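Peptidase M42 (Thaumarchaeota archaeon SCGC AB-539-E09, PDB 5DS0) uses a two-metal site, here holding cobalt, probably to remove amino-terminal residues from peptides, as an M42-family TET aminopeptidase in a twelve-subunit assembly. Local coordinates at residues V95-R100 / I114-P119. Residues are numbered along the deposited sequence; the frame is centred on the assembly and turned at random.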
loop_
_atom_site.group_PDB
_atom_site.type_symbol
_atom_site.label_atom_id
_atom_site.label_comp_id
_atom_site.label_asym_id
_atom_site.label_seq_id
_atom_site.Cartn_x
_atom_site.Cartn_y
_atom_site.Cartn_z
ATOM N N VAL C 95 -5.069 13.369 23.681
ATOM C CA VAL C 95 -5.230 13.706 25.109
ATOM C C VAL C 95 -6.682 13.954 25.555
ATOM O O VAL C 95 -6.901 14.325 26.693
ATOM C CB VAL C 95 -4.403 14.945 25.524
ATOM C CG1 VAL C 95 -2.932 14.732 25.259
ATOM C CG2 VAL C 95 -4.888 16.213 24.815
ATOM N N LEU C 96 -7.656 13.739 24.674
ATOM C CA LEU C 96 -9.035 14.094 24.952
ATOM C C LEU C 96 -9.891 12.977 25.534
ATOM O O LEU C 96 -10.611 13.202 26.493
ATOM C CB LEU C 96 -9.705 14.607 23.683
ATOM C CG LEU C 96 -9.191 15.926 23.108
ATOM C CD1 LEU C 96 -9.899 16.230 21.792
ATOM C CD2 LEU C 96 -9.392 17.069 24.095
ATOM N N LEU C 97 -9.873 11.799 24.931
ATOM C CA LEU C 97 -10.745 10.707 25.374
ATOM C C LEU C 97 -10.627 10.394 26.847
ATOM O O LEU C 97 -9.518 10.301 27.401
ATOM C CB LEU C 97 -10.466 9.425 24.604
ATOM C CG LEU C 97 -11.174 9.290 23.257
ATOM C CD1 LEU C 97 -10.924 7.902 22.684
ATOM C CD2 LEU C 97 -12.669 9.543 23.377
ATOM N N GLY C 98 -11.786 10.260 27.483
ATOM C CA GLY C 98 -11.863 9.855 28.884
ATOM C C GLY C 98 -11.722 10.988 29.871
ATOM O O GLY C 98 -11.699 10.750 31.080
ATOM N N GLN C 99 -11.672 12.220 29.363
ATOM C CA GLN C 99 -11.380 13.383 30.198
ATOM C C GLN C 99 -12.636 14.100 30.684
ATOM O O GLN C 99 -13.631 14.139 29.986
ATOM C CB GLN C 99 -10.514 14.370 29.434
ATOM C CG GLN C 99 -9.144 13.836 29.056
ATOM C CD GLN C 99 -8.118 13.940 30.166
ATOM O OE1 GLN C 99 -8.393 14.434 31.262
ATOM N NE2 GLN C 99 -6.920 13.477 29.880
ATOM N N ARG C 100 -12.569 14.650 31.895
ATOM C CA ARG C 100 -13.698 15.347 32.484
ATOM C C ARG C 100 -13.720 16.774 32.006
ATOM O O ARG C 100 -12.695 17.450 31.963
ATOM C CB ARG C 100 -13.597 15.369 33.993
ATOM C CG ARG C 100 -13.619 14.006 34.663
ATOM C CD ARG C 100 -12.909 14.128 35.986
ATOM N NE ARG C 100 -13.007 12.959 36.851
ATOM C CZ ARG C 100 -13.934 12.779 37.795
ATOM N NH1 ARG C 100 -14.914 13.657 37.945
ATOM N NH2 ARG C 100 -13.895 11.697 38.572
ATOM N N ILE C 114 -15.604 13.351 28.035
ATOM C CA ILE C 114 -15.372 13.198 26.605
ATOM C C ILE C 114 -15.356 11.710 26.274
ATOM O O ILE C 114 -14.655 10.919 26.923
ATOM C CB ILE C 114 -14.062 13.848 26.170
ATOM C CG1 ILE C 114 -14.108 15.350 26.455
ATOM C CG2 ILE C 114 -13.836 13.623 24.690
ATOM C CD1 ILE C 114 -12.816 16.088 26.145
ATOM N N ALA C 115 -16.155 11.320 25.291
ATOM C CA ALA C 115 -16.338 9.906 24.973
ATOM C C ALA C 115 -16.409 9.661 23.488
ATOM O O ALA C 115 -16.573 10.592 22.696
ATOM C CB ALA C 115 -17.601 9.385 25.629
ATOM N N SER C 116 -16.256 8.396 23.120
ATOM C CA SER C 116 -16.444 7.970 21.739
ATOM C C SER C 116 -17.174 6.648 21.729
ATOM O O SER C 116 -17.491 6.097 22.781
ATOM C CB SER C 116 -15.103 7.811 21.032
ATOM O OG SER C 116 -14.410 6.675 21.510
ATOM N N LYS C 117 -17.436 6.134 20.537
ATOM C CA LYS C 117 -17.880 4.755 20.413
ATOM C C LYS C 117 -16.792 3.847 20.973
ATOM O O LYS C 117 -15.618 4.038 20.648
ATOM C CB LYS C 117 -18.147 4.391 18.955
ATOM C CG LYS C 117 -19.536 4.774 18.480
ATOM C CD LYS C 117 -19.727 4.427 17.008
ATOM C CE LYS C 117 -19.116 5.485 16.090
ATOM N NZ LYS C 117 -19.268 5.104 14.665
ATOM N N PRO C 118 -17.178 2.865 21.815
ATOM C CA PRO C 118 -16.217 1.911 22.386
ATOM C C PRO C 118 -15.674 1.011 21.301
ATOM O O PRO C 118 -16.430 0.637 20.422
ATOM C CB PRO C 118 -17.046 1.088 23.380
ATOM C CG PRO C 118 -18.449 1.596 23.318
ATOM C CD PRO C 118 -18.573 2.536 22.164
ATOM N N PRO C 119 -14.380 0.653 21.365
ATOM C CA PRO C 119 -13.745 -0.092 20.267
ATOM C C PRO C 119 -14.302 -1.509 19.989
ATOM O O PRO C 119 -14.227 -1.966 18.840
ATOM C CB PRO C 119 -12.263 -0.152 20.677
ATOM C CG PRO C 119 -12.261 0.038 22.151
ATOM C CD PRO C 119 -13.455 0.891 22.487
#
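Ile-114 sets CG1 beside its own backbone N (chi1 -61°), with CD1 anti to CA (chi2 176°), while Leu-96 and Leu-97 likewise hold CG anti to the carbonyl carbon. The isoleucine thus lies over the type II turn from Leu-96 to Gln-99, its CB 3.5 Å from Leu-96 O, the carbonyl that closes the turn by accepting the N-H of Gln-99. Beyond that oxygen its CD1 meets CD2 of Leu-96 at 4.1 Å, the two side chains crossing obliquely, and Phe-72 of strand 71-77 packs against both. Leu-97 starts away from strand 108-115, but its CD2 comes back to lie 3.7 Å from the carbonyl carbon of Ala-115 and also touches CB of Ser-116.

Two backbone bonds grip Ile-114. Its N-H points almost straight (171°) at Gln-99 O, 2.9 Å from N and in the carbonyl plane; its own O takes the N-H of Gly-98 at 3.0 Å, with that donor above the carbonyl plane. Gly-98 and Gln-99 together face Ile-114 in a G1 beta bulge, whose position 1, Gly-98, is also the turn's third residue; its positive phi suits both. The bulge ends the antiparallel ladder of strands 100-105 and 108-115 at this edge of the six-stranded barrel. Gln-99 meets Gln-99 of a second subunit. Main-chain N-H and C=O groups of Ile-114 are thus both satisfied in a buried setting, beside apolar contacts.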